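Local atomic coordinates of Pgp2 (Campylobacter jejuni subsp. jejuni, PDB entry 6XJ6), a protein that probably trims peptidoglycan as a YkuD-family LD-carboxypeptidase, binds peptidoglycan in a pocket on its accessory NTF2 domain, and directs helical cell shape. Residues 14-17 against 21-24; 104-109 against 239-244; 155-160 against 235-240; 174-179 against 271-276; 180-185 against 192-197. All coordinates share one frame; numbering follows the deposited sequence.

Interaction 1 (14-17 against 21-24); sequences GDKN and GYYD
K16 comes up to the rim of the Y22 ring: its CD lies near the ring plane, 4.1 Å from Y22 CE1, so an aliphatic methylene meets an aromatic edge and the ammonium group is not laid over the ring face. The two side chains approach at a slant. In K16 the chain runs extended as far as CE and then bends at chi4 (59°), which turns NZ back to the carbonyl oxygens of E12 and I13 at the end of helix 6-13. The lysine charge is thus spent on a helix C-terminus, where it probably offsets the negative end of the helix dipole, while the methylenes brush Y22. On the other side, CG of Y22 stands opposite its own backbone N (chi1 -177°), and the ring extends from the strand toward K16. A second link joins two backbone carbonyls through water 1. The carbonyls N17 O and G21 O are 4.2 Å apart and, both being acceptors, cannot bond each other. Water 1 mediates by donating to N17 O at 2.9 Å and to G21 O at 2.8 Å. The side chain of N17 is engaged locally, OD1 with S19 OG. With 89 Å² buried in all, this is a light contact within the turn that leads from a helix into a strand. The Y22 side chain touches E12 and I13 of helix 6-13 and I173 and L177 of helix 170-188; its backbone pairs with I238, joining strand 22-23 to strand 232-240, while N17 bonds through its backbone to G47.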
# COMPACT_ATOMS: atom_id res chain seq x y z
N GLY A 14 9.68 -6.96 -18.39
CA GLY A 14 10.73 -7.90 -18.76
C GLY A 14 10.92 -8.96 -17.70
O GLY A 14 9.96 -9.52 -17.16
N ASP A 15 12.18 -9.25 -17.39
CA ASP A 15 12.54 -10.28 -16.43
C ASP A 15 12.76 -9.73 -15.03
O ASP A 15 13.35 -10.40 -14.19
CB ASP A 15 13.78 -11.04 -16.91
CG ASP A 15 13.54 -11.78 -18.20
OD1 ASP A 15 12.38 -12.16 -18.47
OD2 ASP A 15 14.51 -11.98 -18.96
N LYS A 16 12.28 -8.51 -14.76
CA LYS A 16 12.46 -7.92 -13.45
C LYS A 16 11.73 -8.72 -12.38
O LYS A 16 10.69 -9.34 -12.63
CB LYS A 16 11.93 -6.48 -13.45
CG LYS A 16 12.75 -5.55 -14.30
CD LYS A 16 12.06 -4.23 -14.55
CE LYS A 16 12.75 -3.43 -15.66
NZ LYS A 16 12.80 -4.15 -16.98
N ASN A 17 12.30 -8.72 -11.18
CA ASN A 17 11.66 -9.33 -10.02
C ASN A 17 10.66 -8.31 -9.47
O ASN A 17 11.04 -7.37 -8.76
CB ASN A 17 12.69 -9.71 -8.97
CG ASN A 17 12.07 -10.42 -7.79
OD1 ASN A 17 10.86 -10.35 -7.58
ND2 ASN A 17 12.90 -11.09 -7.00
N GLY A 21 6.37 -5.95 -5.81
CA GLY A 21 5.90 -4.73 -6.43
C GLY A 21 6.81 -4.29 -7.57
O GLY A 21 7.94 -4.76 -7.73
N TYR A 22 6.29 -3.35 -8.35
CA TYR A 22 6.98 -2.73 -9.47
C TYR A 22 7.04 -1.24 -9.16
O TYR A 22 5.99 -0.59 -9.03
CB TYR A 22 6.18 -3.01 -10.75
CG TYR A 22 6.75 -2.51 -12.06
CD1 TYR A 22 8.08 -2.70 -12.41
CD2 TYR A 22 5.91 -1.90 -12.99
CE1 TYR A 22 8.57 -2.27 -13.63
CE2 TYR A 22 6.39 -1.47 -14.21
CZ TYR A 22 7.72 -1.65 -14.53
OH TYR A 22 8.19 -1.21 -15.75
N TYR A 23 8.25 -0.71 -9.01
CA TYR A 23 8.47 0.63 -8.49
C TYR A 23 9.24 1.49 -9.49
O TYR A 23 10.19 1.03 -10.12
CB TYR A 23 9.22 0.57 -7.16
CG TYR A 23 8.47 -0.25 -6.15
CD1 TYR A 23 7.46 0.32 -5.39
CD2 TYR A 23 8.71 -1.62 -5.99
CE1 TYR A 23 6.74 -0.41 -4.49
CE2 TYR A 23 7.98 -2.37 -5.08
CZ TYR A 23 6.99 -1.75 -4.34
OH TYR A 23 6.22 -2.46 -3.43
N ASP A 24 8.85 2.75 -9.58
CA ASP A 24 9.49 3.65 -10.53
C ASP A 24 10.92 3.97 -10.14
O ASP A 24 11.77 4.18 -11.01
CB ASP A 24 8.68 4.93 -10.67
CG ASP A 24 9.20 5.82 -11.77
OD1 ASP A 24 9.05 5.47 -12.95
OD2 ASP A 24 9.77 6.87 -11.44
O HOH W 1 9.55 -6.64 -6.38

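Interaction 2 (104-109 against 239-244); sequences LLDKVQ and SPYPNL
Y241 OH is held from two sources at the start of helix 104-108: water 2 lies 2.6 Å from it, and N103 ND2, just ahead of the helix, also bonds it. The same water 2 is 2.8 Å from D106 OD1 and so bridges the tyrosine and the aspartate, whose OD1 and Y241 OH are themselves 4.2 Å apart and not directly bonded. The carboxylate plane of D106 is turned 56° from the ring. Its other oxygen, OD2, bonds Y79 OH, and its backbone N is taken by N103 OD1, so N103 ties both residues of the bridge together. Next to this polar group is apolar packing: L105 CD2 is 4.0 Å from Y241 OH and 4.1 Å from Y241 CZ, and the two side chains cross obliquely. The backbone behind the ring is braced by N243, whose ND2 donates to Y241 O at 3.2 Å along a nearly straight path (N-H...O 165°), lying in the carbonyl plane; that amide also reaches E247 O. M249 of strand 249-260 packs against L105, Y241 and N243 alike. All three touching residues are buried. The arrangement is a domain interface, in which a short helix of the L,D-transpeptidase domain receives a tyrosine that follows P240 in the NTF2-like part, through mixed apolar packing and a water-mediated bridge.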
# COMPACT_ATOMS: atom_id res chain seq x y z
N LEU A 104 -5.94 4.58 3.75
CA LEU A 104 -7.22 5.06 3.23
C LEU A 104 -8.24 3.94 3.14
O LEU A 104 -9.42 4.13 3.45
CB LEU A 104 -7.01 5.71 1.86
CG LEU A 104 -8.29 6.20 1.18
CD1 LEU A 104 -8.92 7.34 1.97
CD2 LEU A 104 -7.97 6.62 -0.24
N LEU A 105 -7.83 2.75 2.68
CA LEU A 105 -8.76 1.64 2.58
C LEU A 105 -9.29 1.26 3.96
O LEU A 105 -10.50 1.08 4.15
CB LEU A 105 -8.09 0.45 1.89
CG LEU A 105 -8.97 -0.79 1.71
CD1 LEU A 105 -10.12 -0.52 0.75
CD2 LEU A 105 -8.12 -1.95 1.23
N ASP A 106 -8.39 1.12 4.93
CA ASP A 106 -8.80 0.90 6.31
C ASP A 106 -9.84 1.93 6.73
O ASP A 106 -10.87 1.59 7.32
CB ASP A 106 -7.59 1.01 7.23
CG ASP A 106 -6.55 -0.07 6.99
OD1 ASP A 106 -6.92 -1.22 6.65
OD2 ASP A 106 -5.35 0.22 7.17
N LYS A 107 -9.57 3.21 6.45
CA LYS A 107 -10.45 4.26 6.94
C LYS A 107 -11.83 4.18 6.30
O LYS A 107 -12.85 4.31 6.99
CB LYS A 107 -9.83 5.64 6.70
CG LYS A 107 -8.63 5.95 7.57
CD LYS A 107 -8.06 7.31 7.20
CE LYS A 107 -6.94 7.73 8.12
NZ LYS A 107 -6.45 9.08 7.74
N VAL A 108 -11.90 4.00 4.98
CA VAL A 108 -13.21 3.98 4.33
C VAL A 108 -13.99 2.73 4.70
O VAL A 108 -15.22 2.72 4.60
CB VAL A 108 -13.14 4.21 2.81
CG1 VAL A 108 -12.45 5.53 2.50
CG2 VAL A 108 -12.46 3.05 2.10
N GLN A 109 -13.30 1.68 5.12
CA GLN A 109 -13.95 0.49 5.64
C GLN A 109 -14.39 0.65 7.09
O GLN A 109 -14.97 -0.28 7.65
CB GLN A 109 -13.02 -0.71 5.53
CG GLN A 109 -12.77 -1.15 4.10
CD GLN A 109 -11.79 -2.29 4.01
OE1 GLN A 109 -11.08 -2.60 4.96
NE2 GLN A 109 -11.74 -2.92 2.84
N SER A 239 1.97 -2.27 -5.88
CA SER A 239 2.39 -3.20 -4.86
C SER A 239 1.31 -4.22 -4.54
O SER A 239 0.13 -3.88 -4.48
CB SER A 239 2.70 -2.42 -3.57
OG SER A 239 3.62 -1.38 -3.81
N PRO A 240 1.70 -5.47 -4.27
CA PRO A 240 0.71 -6.46 -3.84
C PRO A 240 0.21 -6.12 -2.44
O PRO A 240 0.95 -5.59 -1.62
CB PRO A 240 1.51 -7.77 -3.84
CG PRO A 240 2.90 -7.35 -3.56
CD PRO A 240 3.07 -6.02 -4.26
N TYR A 241 -1.06 -6.42 -2.20
CA TYR A 241 -1.76 -5.99 -0.99
C TYR A 241 -2.28 -7.20 -0.23
O TYR A 241 -3.35 -7.74 -0.59
CB TYR A 241 -2.90 -5.03 -1.34
CG TYR A 241 -3.40 -4.26 -0.13
CD1 TYR A 241 -4.30 -4.83 0.76
CD2 TYR A 241 -2.92 -2.98 0.16
CE1 TYR A 241 -4.74 -4.14 1.86
CE2 TYR A 241 -3.35 -2.30 1.26
CZ TYR A 241 -4.26 -2.88 2.12
OH TYR A 241 -4.71 -2.21 3.24
N PRO A 242 -1.58 -7.67 0.80
CA PRO A 242 -2.07 -8.84 1.55
C PRO A 242 -3.42 -8.55 2.18
O PRO A 242 -3.67 -7.45 2.67
CB PRO A 242 -0.99 -9.05 2.61
CG PRO A 242 0.25 -8.41 2.05
CD PRO A 242 -0.25 -7.23 1.27
N ASN A 243 -4.27 -9.57 2.19
CA ASN A 243 -5.59 -9.42 2.79
C ASN A 243 -6.10 -10.78 3.22
O ASN A 243 -5.60 -11.82 2.79
CB ASN A 243 -6.56 -8.76 1.81
CG ASN A 243 -6.84 -9.62 0.62
OD1 ASN A 243 -7.77 -10.41 0.62
ND2 ASN A 243 -6.01 -9.49 -0.41
N LEU A 244 -7.12 -10.76 4.08
CA LEU A 244 -7.74 -11.98 4.58
C LEU A 244 -9.11 -12.22 3.96
O LEU A 244 -9.95 -12.89 4.56
CB LEU A 244 -7.86 -11.92 6.11
CG LEU A 244 -6.50 -11.98 6.81
CD1 LEU A 244 -6.68 -11.94 8.31
CD2 LEU A 244 -5.76 -13.23 6.40
O HOH W 2 -5.71 -3.39 5.27

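Interaction 3 (155-160 against 235-240); sequences KVFVMT and DINISP
M159 is fully stretched, chi1 179° followed by two more torsions near 180°, and this carries its methyl across to P240. F157 and N237 each swing CG opposite their own carbonyl carbon (chi1 -65° in both), and their ends meet between the strands. M159 CE lies 3.7 Å from P240 CG, and M159 SD is a little farther from that carbon at 4.1 Å, so the methyl is the nearer atom. Thioether chain and proline ring cross at about a right angle. In the other pair N237 ND2 stands at the edge of the F157 ring, near its plane and 3.9 Å from F157 CZ, with amide and ring 76° apart. The amide nitrogen therefore does not sit over the pi face. N237 OD1 is engaged by the backbone N of D24. The closest alpha carbons, those of M159 and P240, are 8.3 Å apart, and no hydrogen bond joins the strands: 156-161 and 232-240 belong to different sheets that face each other through side chains. F78 of strand 77-80 adds to the layer, meeting the F157 ring and touching M159 and S239. P240 O is buried here without any polar partner, which probably costs some stability. The chemistry is thus mainly dispersion between buried carbon and sulfur atoms, with one amide nitrogen at a ring edge that is more likely packing than an attractive polar bond.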
# COMPACT_ATOMS: atom_id res chain seq x y z
N LYS A 155 12.89 5.51 0.74
CA LYS A 155 11.44 5.33 0.66
C LYS A 155 11.14 3.90 1.08
O LYS A 155 11.56 2.94 0.41
CB LYS A 155 10.96 5.57 -0.77
CG LYS A 155 9.46 5.45 -0.97
CD LYS A 155 8.70 6.55 -0.26
CE LYS A 155 7.23 6.58 -0.67
NZ LYS A 155 6.51 7.78 -0.14
N VAL A 156 10.41 3.74 2.18
CA VAL A 156 10.25 2.45 2.85
C VAL A 156 8.77 2.11 2.95
O VAL A 156 7.98 2.86 3.54
CB VAL A 156 10.91 2.44 4.23
CG1 VAL A 156 10.82 1.05 4.85
CG2 VAL A 156 12.37 2.87 4.11
N PHE A 157 8.41 0.96 2.40
CA PHE A 157 7.07 0.42 2.50
C PHE A 157 7.02 -0.73 3.50
O PHE A 157 8.04 -1.35 3.83
CB PHE A 157 6.58 -0.04 1.13
CG PHE A 157 6.42 1.07 0.15
CD1 PHE A 157 5.46 2.04 0.35
CD2 PHE A 157 7.24 1.17 -0.96
CE1 PHE A 157 5.31 3.08 -0.53
CE2 PHE A 157 7.09 2.21 -1.85
CZ PHE A 157 6.13 3.17 -1.64
N VAL A 158 5.81 -1.02 3.96
CA VAL A 158 5.54 -2.02 4.98
C VAL A 158 4.51 -2.97 4.39
O VAL A 158 3.40 -2.55 4.06
CB VAL A 158 5.02 -1.37 6.26
CG1 VAL A 158 4.50 -2.40 7.27
CG2 VAL A 158 6.10 -0.50 6.87
N MET A 159 4.88 -4.23 4.27
CA MET A 159 4.01 -5.26 3.70
C MET A 159 3.88 -6.33 4.76
O MET A 159 4.86 -6.99 5.12
CB MET A 159 4.65 -5.80 2.42
CG MET A 159 3.86 -6.89 1.75
SD MET A 159 4.61 -7.32 0.17
CE MET A 159 3.72 -8.82 -0.21
N THR A 160 2.67 -6.49 5.30
CA THR A 160 2.43 -7.42 6.40
C THR A 160 1.43 -8.47 5.97
O THR A 160 0.29 -8.15 5.60
CB THR A 160 1.97 -6.68 7.65
OG1 THR A 160 2.98 -5.72 7.98
CG2 THR A 160 1.78 -7.65 8.80
N ASP A 235 5.92 8.59 -11.35
CA ASP A 235 6.34 7.94 -10.10
C ASP A 235 5.36 6.84 -9.70
O ASP A 235 4.91 6.76 -8.56
CB ASP A 235 6.52 8.97 -8.98
CG ASP A 235 7.26 8.41 -7.77
OD1 ASP A 235 8.05 7.46 -7.94
OD2 ASP A 235 7.04 8.91 -6.65
N ILE A 236 5.04 5.96 -10.65
CA ILE A 236 4.04 4.93 -10.40
C ILE A 236 4.67 3.78 -9.63
O ILE A 236 5.68 3.20 -10.05
CB ILE A 236 3.42 4.43 -11.71
CG1 ILE A 236 2.72 5.59 -12.43
CG2 ILE A 236 2.40 3.32 -11.43
CD1 ILE A 236 2.37 5.26 -13.87
N ASN A 237 4.05 3.44 -8.49
CA ASN A 237 4.42 2.28 -7.69
C ASN A 237 3.20 1.39 -7.56
O ASN A 237 2.14 1.86 -7.14
CB ASN A 237 4.84 2.70 -6.28
CG ASN A 237 6.09 3.53 -6.26
OD1 ASN A 237 7.00 3.33 -7.06
ND2 ASN A 237 6.17 4.47 -5.31
N ILE A 238 3.35 0.13 -7.93
CA ILE A 238 2.29 -0.86 -7.82
C ILE A 238 2.78 -1.95 -6.89
O ILE A 238 3.88 -2.49 -7.08
CB ILE A 238 1.88 -1.41 -9.20
CG1 ILE A 238 1.26 -0.27 -10.01
CG2 ILE A 238 0.91 -2.58 -9.06
CD1 ILE A 238 0.79 -0.67 -11.38
N SER A 239 1.97 -2.27 -5.88
CA SER A 239 2.39 -3.20 -4.86
C SER A 239 1.31 -4.22 -4.54
O SER A 239 0.13 -3.88 -4.48
CB SER A 239 2.70 -2.42 -3.57
OG SER A 239 3.62 -1.38 -3.81
N PRO A 240 1.70 -5.47 -4.27
CA PRO A 240 0.71 -6.46 -3.84
C PRO A 240 0.21 -6.12 -2.44
O PRO A 240 0.95 -5.59 -1.62
CB PRO A 240 1.51 -7.77 -3.84
CG PRO A 240 2.90 -7.35 -3.56
CD PRO A 240 3.07 -6.02 -4.26

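Interaction 4 (174-179 against 271-276); sequences ASLLAD and LYVKID
Segment 174-179 of helix 170-188 comes closest to segment 271-276, on strand 263-275, where L176 faces I275, their alpha carbons 7.9 Å apart, and no backbone bond links the two. L176 makes the link, with CG set beside its backbone N (chi1 -77°) and the branch directed at the strand. Both of its methyls take part. L176 CD2 touches I275 CG1 at 3.8 Å and meets V273 CG2 tip to tip at 4.0 Å, fitting against both residues. L176 CD1 lies against the same isoleucine, 4.0 Å from I275 CD1. Leucine and isoleucine slant past one another, so the gamma and delta carbons of I275 run along the leucine branch. V273 and I275 are two apart on the strand and so present their side chains on the same face, while the intervening K274 points away and forms salt bridges with D200 and E203. In V273, CG2 takes the crowded position between backbone N and carbonyl carbon, which is the methyl offered to the helix. Y250 of the neighbouring strand 249-260 touches L176, V273 and I275, and M281 of strand 281-283 also reaches L176 and V273. The contact is wholly apolar. It has the layered form of the NTF2-like fold, in which a long N-terminal helix, here 170-188, packs on the face of a curved antiparallel sheet and closes its hydrophobic core.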
# COMPACT_ATOMS: atom_id res chain seq x y z
N ALA A 174 0.93 -5.91 -15.19
CA ALA A 174 0.77 -5.39 -16.54
C ALA A 174 -0.68 -5.08 -16.86
O ALA A 174 -0.98 -4.04 -17.47
CB ALA A 174 1.34 -6.40 -17.54
N SER A 175 -1.60 -5.98 -16.49
CA SER A 175 -3.01 -5.72 -16.76
C SER A 175 -3.50 -4.51 -15.96
O SER A 175 -4.27 -3.70 -16.48
CB SER A 175 -3.85 -6.96 -16.47
OG SER A 175 -3.95 -7.21 -15.08
N LEU A 176 -3.06 -4.38 -14.71
CA LEU A 176 -3.49 -3.24 -13.91
C LEU A 176 -2.97 -1.93 -14.47
O LEU A 176 -3.68 -0.92 -14.47
CB LEU A 176 -3.07 -3.42 -12.45
CG LEU A 176 -3.90 -4.40 -11.62
CD1 LEU A 176 -3.27 -4.57 -10.26
CD2 LEU A 176 -5.35 -3.93 -11.48
N LEU A 177 -1.72 -1.91 -14.95
CA LEU A 177 -1.19 -0.69 -15.55
C LEU A 177 -1.96 -0.31 -16.80
O LEU A 177 -2.25 0.87 -17.03
CB LEU A 177 0.29 -0.86 -15.85
CG LEU A 177 1.20 -0.74 -14.63
CD1 LEU A 177 2.57 -1.29 -14.90
CD2 LEU A 177 1.29 0.72 -14.21
N ALA A 178 -2.31 -1.29 -17.63
CA ALA A 178 -3.14 -1.00 -18.79
C ALA A 178 -4.50 -0.46 -18.37
O ALA A 178 -5.01 0.49 -18.98
CB ALA A 178 -3.28 -2.25 -19.65
N ASP A 179 -5.10 -1.05 -17.33
CA ASP A 179 -6.37 -0.54 -16.82
C ASP A 179 -6.22 0.87 -16.28
O ASP A 179 -7.08 1.73 -16.50
CB ASP A 179 -6.90 -1.46 -15.72
CG ASP A 179 -7.44 -2.77 -16.25
OD1 ASP A 179 -7.71 -2.88 -17.47
OD2 ASP A 179 -7.61 -3.70 -15.42
N LEU A 271 -4.65 4.51 -5.31
CA LEU A 271 -5.78 3.61 -5.53
C LEU A 271 -5.51 2.31 -4.79
O LEU A 271 -4.41 1.76 -4.87
CB LEU A 271 -5.97 3.31 -7.02
CG LEU A 271 -6.16 4.49 -7.97
CD1 LEU A 271 -6.24 4.01 -9.40
CD2 LEU A 271 -7.40 5.29 -7.61
N TYR A 272 -6.52 1.83 -4.08
CA TYR A 272 -6.54 0.47 -3.54
C TYR A 272 -7.52 -0.30 -4.40
O TYR A 272 -8.68 0.10 -4.53
CB TYR A 272 -6.96 0.48 -2.07
CG TYR A 272 -5.94 1.20 -1.20
CD1 TYR A 272 -5.96 2.58 -1.07
CD2 TYR A 272 -4.91 0.50 -0.57
CE1 TYR A 272 -5.01 3.24 -0.33
CE2 TYR A 272 -3.96 1.16 0.19
CZ TYR A 272 -4.01 2.53 0.30
OH TYR A 272 -3.06 3.20 1.03
N VAL A 273 -7.05 -1.38 -5.03
CA VAL A 273 -7.82 -2.06 -6.06
C VAL A 273 -7.81 -3.56 -5.83
O VAL A 273 -6.94 -4.12 -5.16
CB VAL A 273 -7.30 -1.74 -7.49
CG1 VAL A 273 -7.15 -0.24 -7.69
CG2 VAL A 273 -5.97 -2.45 -7.77
N LYS A 274 -8.81 -4.22 -6.42
CA LYS A 274 -8.77 -5.66 -6.61
C LYS A 274 -8.82 -5.95 -8.10
O LYS A 274 -9.17 -5.08 -8.91
CB LYS A 274 -9.93 -6.36 -5.90
CG LYS A 274 -11.30 -5.99 -6.44
CD LYS A 274 -12.41 -6.70 -5.69
CE LYS A 274 -13.75 -6.20 -6.16
NZ LYS A 274 -14.88 -6.77 -5.36
N ILE A 275 -8.46 -7.17 -8.47
CA ILE A 275 -8.65 -7.68 -9.82
C ILE A 275 -9.86 -8.59 -9.79
O ILE A 275 -9.88 -9.58 -9.06
CB ILE A 275 -7.40 -8.42 -10.33
CG1 ILE A 275 -6.20 -7.48 -10.38
CG2 ILE A 275 -7.68 -8.99 -11.69
CD1 ILE A 275 -4.90 -8.18 -10.71
N ASP A 276 -10.88 -8.27 -10.59
CA ASP A 276 -12.12 -9.02 -10.54
C ASP A 276 -11.99 -10.33 -11.30
O ASP A 276 -10.94 -10.66 -11.87
CB ASP A 276 -13.29 -8.15 -10.99
CG ASP A 276 -13.33 -7.91 -12.50
OD1 ASP A 276 -12.51 -8.48 -13.25
OD2 ASP A 276 -14.20 -7.12 -12.93

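Interaction 5 (180-185 against 192-197); sequences LFTWKL and TNTYLS
This is an aromatic helix-helix contact, near the outer end of the NTF2-like region, between the later part of helix 170-188 and the short helix 192-196 that doubles back beside it. W183 and Y195 lie side by side and point the same way, CG opposite the backbone N in each (chi1 167° in W183). Their planes are almost parallel, 14° apart, but offset along their planes, with centroids 5.1 Å apart (W183 five-membered ring to Y195 ring), so little of one ring lies over the other. The rings therefore touch along one side, W183 NE1 being 3.4 Å from Y195 CE2 and W183 CD1 3.8 Å from Y195 CD2. The indole N-H is used by Y199 OH, while Y195 OH bonds K219 NZ, so both aromatics are fixed at their polar ends. F223 meets the Y195 ring edge-to-face. A looser touch joins the methyls T182 CG2 and T194 CG2 at 4.5 Å. S197 OG donates to T194 O at 2.6 Å, tilted 17° from the carbonyl plane, and also bonds K280 NZ. With W183 and Y195 only 5.5 Å apart at their alpha carbons, the backbones run close, forming an antiparallel helical hairpin that suits the helical layer of an NTF2-like fold.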
# COMPACT_ATOMS: atom_id res chain seq x y z
N LEU A 180 -5.13 1.13 -15.54
CA LEU A 180 -4.89 2.46 -14.99
C LEU A 180 -4.91 3.52 -16.09
O LEU A 180 -5.53 4.58 -15.93
CB LEU A 180 -3.55 2.47 -14.27
CG LEU A 180 -3.13 3.79 -13.62
CD1 LEU A 180 -4.01 4.09 -12.42
CD2 LEU A 180 -1.68 3.75 -13.23
N PHE A 181 -4.21 3.27 -17.20
CA PHE A 181 -4.15 4.27 -18.26
C PHE A 181 -5.44 4.33 -19.06
O PHE A 181 -5.75 5.38 -19.65
CB PHE A 181 -2.91 4.05 -19.12
CG PHE A 181 -1.67 4.58 -18.47
CD1 PHE A 181 -1.32 5.91 -18.59
CD2 PHE A 181 -0.90 3.76 -17.67
CE1 PHE A 181 -0.21 6.41 -17.96
CE2 PHE A 181 0.22 4.26 -17.02
CZ PHE A 181 0.57 5.59 -17.17
N THR A 182 -6.21 3.24 -19.10
CA THR A 182 -7.53 3.27 -19.72
C THR A 182 -8.49 4.09 -18.88
O THR A 182 -9.29 4.88 -19.41
CB THR A 182 -8.04 1.84 -19.88
OG1 THR A 182 -7.12 1.08 -20.68
CG2 THR A 182 -9.42 1.82 -20.55
N TRP A 183 -8.43 3.92 -17.56
CA TRP A 183 -9.21 4.74 -16.64
C TRP A 183 -8.81 6.21 -16.75
O TRP A 183 -9.67 7.10 -16.79
CB TRP A 183 -8.97 4.19 -15.23
CG TRP A 183 -9.41 5.01 -14.05
CD1 TRP A 183 -10.67 5.14 -13.54
CD2 TRP A 183 -8.56 5.75 -13.17
NE1 TRP A 183 -10.66 5.94 -12.43
CE2 TRP A 183 -9.37 6.33 -12.18
CE3 TRP A 183 -7.18 5.99 -13.14
CZ2 TRP A 183 -8.85 7.12 -11.16
CZ3 TRP A 183 -6.67 6.79 -12.14
CH2 TRP A 183 -7.50 7.35 -11.16
N LYS A 184 -7.50 6.49 -16.84
CA LYS A 184 -7.03 7.85 -17.04
C LYS A 184 -7.61 8.47 -18.31
O LYS A 184 -8.06 9.62 -18.30
CB LYS A 184 -5.50 7.85 -17.11
CG LYS A 184 -4.85 9.21 -17.35
CD LYS A 184 -3.34 9.06 -17.47
CE LYS A 184 -2.67 10.36 -17.82
NZ LYS A 184 -3.02 10.83 -19.19
N LEU A 185 -7.60 7.71 -19.40
CA LEU A 185 -8.13 8.24 -20.66
C LEU A 185 -9.62 8.53 -20.55
O LEU A 185 -10.11 9.53 -21.09
CB LEU A 185 -7.86 7.25 -21.79
CG LEU A 185 -8.35 7.70 -23.18
CD1 LEU A 185 -7.61 8.96 -23.61
CD2 LEU A 185 -8.17 6.60 -24.20
N THR A 192 -17.97 8.93 -19.02
CA THR A 192 -18.49 8.50 -17.73
C THR A 192 -18.59 6.98 -17.64
O THR A 192 -18.17 6.37 -16.65
CB THR A 192 -19.87 9.13 -17.50
OG1 THR A 192 -19.80 10.54 -17.77
CG2 THR A 192 -20.32 8.91 -16.06
N ASN A 193 -19.16 6.34 -18.67
CA ASN A 193 -19.43 4.91 -18.58
C ASN A 193 -18.15 4.10 -18.46
O ASN A 193 -18.06 3.19 -17.63
CB ASN A 193 -20.27 4.46 -19.77
CG ASN A 193 -21.68 5.00 -19.73
OD1 ASN A 193 -22.15 5.44 -18.68
ND2 ASN A 193 -22.37 4.97 -20.86
N THR A 194 -17.14 4.41 -19.28
CA THR A 194 -15.87 3.70 -19.16
C THR A 194 -15.22 3.97 -17.81
O THR A 194 -14.71 3.05 -17.16
CB THR A 194 -14.94 4.09 -20.30
OG1 THR A 194 -15.56 3.81 -21.56
CG2 THR A 194 -13.62 3.32 -20.22
N TYR A 195 -15.22 5.23 -17.38
CA TYR A 195 -14.64 5.59 -16.09
C TYR A 195 -15.28 4.79 -14.96
O TYR A 195 -14.58 4.18 -14.14
CB TYR A 195 -14.83 7.10 -15.88
CG TYR A 195 -14.46 7.65 -14.52
CD1 TYR A 195 -15.44 7.89 -13.56
CD2 TYR A 195 -13.14 7.98 -14.20
CE1 TYR A 195 -15.12 8.41 -12.33
CE2 TYR A 195 -12.81 8.50 -12.96
CZ TYR A 195 -13.81 8.73 -12.04
OH TYR A 195 -13.51 9.25 -10.80
N LEU A 196 -16.61 4.75 -14.92
CA LEU A 196 -17.31 4.06 -13.84
C LEU A 196 -17.11 2.55 -13.87
O LEU A 196 -17.26 1.90 -12.83
CB LEU A 196 -18.80 4.38 -13.89
CG LEU A 196 -19.19 5.82 -13.59
CD1 LEU A 196 -20.67 6.04 -13.83
CD2 LEU A 196 -18.82 6.18 -12.15
N SER A 197 -16.77 1.97 -15.02
CA SER A 197 -16.55 0.53 -15.10
C SER A 197 -15.37 0.08 -14.24
O SER A 197 -15.23 -1.13 -14.01
CB SER A 197 -16.31 0.11 -16.55
OG SER A 197 -15.02 0.47 -17.00

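In the fold
Interaction 1 comes first along the chain; interactions 2 and 3 both end on strand 232-240 and share S239 and P240, their centres 12 Å apart. These two join the L,D-transpeptidase and NTF2-like domains, and interaction 1 touches both, with Y23 OH 2.8 Å from S239 OG. Interactions 4 and 5, also 12 Å apart, use successive turns of helix 170-188 inside the NTF2-like domain, and 5 is nested in the loop closed by 4. Interaction 4 alternates with 2 and 3 along the chain, and L177 CD2 packs on I236 CG2 at 4.0 Å. The curled antiparallel sheet, reached by interactions 1 to 4, thus couples the N-terminal strand, the catalytic part and the accessory domain into one unit.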